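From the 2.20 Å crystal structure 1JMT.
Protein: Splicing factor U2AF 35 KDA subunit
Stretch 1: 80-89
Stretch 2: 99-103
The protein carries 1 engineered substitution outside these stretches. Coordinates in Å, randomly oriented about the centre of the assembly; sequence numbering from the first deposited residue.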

# COMPACT_ATOMS: atom_id res chain seq x y z
N ASP A 80 -12.60 2.83 -12.26
CA ASP A 80 -12.31 2.37 -10.90
C ASP A 80 -10.98 2.92 -10.42
O ASP A 80 -10.86 3.36 -9.28
CB ASP A 80 -12.29 0.85 -10.84
CG ASP A 80 -13.66 0.23 -11.11
OD1 ASP A 80 -14.67 0.82 -10.68
OD2 ASP A 80 -13.72 -0.84 -11.75
N ALA A 81 -9.99 2.91 -11.31
CA ALA A 81 -8.66 3.41 -10.98
C ALA A 81 -8.69 4.87 -10.56
O ALA A 81 -8.15 5.24 -9.52
CB ALA A 81 -7.73 3.23 -12.17
N GLU A 82 -9.32 5.71 -11.37
CA GLU A 82 -9.40 7.14 -11.09
C GLU A 82 -10.12 7.42 -9.78
O GLU A 82 -9.76 8.35 -9.06
CB GLU A 82 -10.09 7.87 -12.24
CG GLU A 82 -9.35 7.74 -13.56
CD GLU A 82 -10.03 8.49 -14.70
OE1 GLU A 82 -11.24 8.27 -14.91
OE2 GLU A 82 -9.35 9.28 -15.39
N LYS A 83 -11.14 6.63 -9.47
CA LYS A 83 -11.88 6.82 -8.23
C LYS A 83 -11.11 6.28 -7.03
O LYS A 83 -11.22 6.81 -5.93
CB LYS A 83 -13.25 6.15 -8.32
CG LYS A 83 -14.25 6.91 -9.18
CD LYS A 83 -15.59 6.19 -9.22
CE LYS A 83 -16.58 6.91 -10.13
NZ LYS A 83 -17.86 6.16 -10.26
N ALA A 84 -10.34 5.22 -7.25
CA ALA A 84 -9.56 4.64 -6.17
C ALA A 84 -8.53 5.66 -5.69
O ALA A 84 -8.37 5.88 -4.50
CB ALA A 84 -8.85 3.37 -6.64
N VAL A 85 -7.85 6.29 -6.65
CA VAL A 85 -6.83 7.28 -6.32
C VAL A 85 -7.38 8.38 -5.42
O VAL A 85 -6.78 8.70 -4.39
CB VAL A 85 -6.25 7.90 -7.60
CG1 VAL A 85 -5.30 9.04 -7.25
CG2 VAL A 85 -5.51 6.83 -8.40
N ILE A 86 -8.52 8.94 -5.80
CA ILE A 86 -9.14 10.01 -5.03
C ILE A 86 -9.49 9.56 -3.61
O ILE A 86 -9.12 10.21 -2.63
CB ILE A 86 -10.42 10.52 -5.73
CG1 ILE A 86 -10.07 11.07 -7.11
CG2 ILE A 86 -11.09 11.60 -4.88
CD1 ILE A 86 -11.27 11.27 -8.01
N ASP A 87 -10.20 8.44 -3.49
CA ASP A 87 -10.58 7.95 -2.17
C ASP A 87 -9.37 7.53 -1.34
O ASP A 87 -9.29 7.83 -0.15
CB ASP A 87 -11.57 6.78 -2.28
CG ASP A 87 -12.12 6.36 -0.93
OD1 ASP A 87 -12.73 7.22 -0.25
OD2 ASP A 87 -11.94 5.19 -0.53
N LEU A 88 -8.43 6.82 -1.96
CA LEU A 88 -7.24 6.35 -1.25
C LEU A 88 -6.40 7.49 -0.69
O LEU A 88 -5.76 7.34 0.35
CB LEU A 88 -6.39 5.46 -2.16
CG LEU A 88 -6.96 4.06 -2.36
CD1 LEU A 88 -6.35 3.41 -3.59
CD2 LEU A 88 -6.70 3.22 -1.12
N ASN A 89 -6.40 8.62 -1.39
CA ASN A 89 -5.64 9.75 -0.91
C ASN A 89 -6.29 10.39 0.32
O ASN A 89 -5.70 11.26 0.96
CB ASN A 89 -5.42 10.77 -2.02
CG ASN A 89 -4.19 10.46 -2.85
OD1 ASN A 89 -3.13 10.18 -2.31
ND2 ASN A 89 -4.33 10.51 -4.17
N HIS A 99 -0.38 7.65 -0.18
CA HIS A 99 0.01 8.56 -1.25
C HIS A 99 -0.31 7.80 -2.54
O HIS A 99 0.50 7.01 -3.01
CB HIS A 99 1.50 8.88 -1.17
CG HIS A 99 1.86 9.84 -0.07
ND1 HIS A 99 1.78 11.21 -0.23
CD2 HIS A 99 2.27 9.62 1.20
CE1 HIS A 99 2.15 11.79 0.90
NE2 HIS A 99 2.45 10.85 1.78
N ALA A 100 -1.51 8.02 -3.07
CA ALA A 100 -1.97 7.34 -4.27
C ALA A 100 -1.76 8.21 -5.49
O ALA A 100 -1.76 9.43 -5.40
CB ALA A 100 -3.44 6.98 -4.14
N GLU A 101 -1.61 7.57 -6.65
CA GLU A 101 -1.34 8.30 -7.87
C GLU A 101 -1.55 7.45 -9.11
O GLU A 101 -1.14 6.29 -9.16
CB GLU A 101 0.11 8.78 -7.77
CG GLU A 101 0.75 9.38 -8.99
CD GLU A 101 2.21 9.70 -8.72
OE1 GLU A 101 2.49 10.49 -7.79
OE2 GLU A 101 3.09 9.17 -9.44
N LEU A 102 -2.22 8.01 -10.12
CA LEU A 102 -2.42 7.28 -11.37
C LEU A 102 -1.02 7.13 -11.95
O LEU A 102 -0.26 8.09 -12.00
CB LEU A 102 -3.27 8.09 -12.33
CG LEU A 102 -4.79 7.95 -12.27
CD1 LEU A 102 -5.45 9.06 -13.08
CD2 LEU A 102 -5.20 6.58 -12.80
N SER A 103 -0.67 5.92 -12.38
CA SER A 103 0.65 5.70 -12.95
C SER A 103 0.55 5.36 -14.43
O SER A 103 0.20 4.23 -14.80
CB SER A 103 1.39 4.59 -12.20
OG SER A 103 0.63 3.40 -12.16

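The helical segment that contains Val-85 packs across the short strand 100-102 with the two chain directions nearly antiparallel, at 154°, and the axes approach to 7.3 Å. The backbones come nearest at Val-85 and Ala-100, whose CA atoms are 5.3 Å apart; the strand presents only a methyl group there. The contact is compact, burying 336 Å² over both sides.

Ala-100 supplies the central bump. Its CA-to-CB bond points toward the helix, and the methyl group settles into a shallow pocket formed by Val-85, Leu-88 and Asn-89. Ala-100 CB lies 3.8 Å from Val-85 O, 4.2 Å from Val-85 CG1, 3.9 Å from Leu-88 CB and 3.6 Å from Asn-89 ND2. The pocket is therefore lined by helix backbone as well as by side chains.

Val-85 is the answering knob on the helix. With chi1 at 174° (t), both methyls rest against the helix-facing side of the strand backbone, CG1 of Val-85 4.0 Å from Glu-101 N and CG2 of Val-85 3.9 Å from Leu-102 N and 4.1 Å from Leu-102 CG. The valine thus fills the space between the side chains of Ala-100 and Leu-102, which is left open because the intervening Glu-101 directs its CA-to-CB bond away from the helix.

Leu-102 extends the packing toward the preceding turn of the helix, at Ala-81 and Glu-82. Its CA-to-CB bond runs sideways, but the end of the side chain comes nearer the helix. Leu-102 CD2 lies 4.2 Å from Ala-81 CB, and both methyls lie near Glu-82, CD1 of Leu-102 the nearer at 4.1 Å from Glu-82 CG, so the aliphatic part of the glutamate serves as one wall of the leucine's resting place.

At the other end, Asn-89 closes the contact with polar atoms. Its CA-to-CB bond also points sideways, yet the amide reaches the strand and pairs with the backbone of a single residue. Ala-100 N donates to Asn-89 OD1 (2.8 Å, 161°), and Asn-89 ND2 donates to Ala-100 O (3.0 Å, 159°). Two near-linear hydrogen bonds satisfy both backbone polar groups of Ala-100 and hold the side-chain amide against it. These are the hydrogen bonds between the two stretches; the rest of the contact is chiefly apolar packing, with the methyl of Ala-100 held beside the polar clasp.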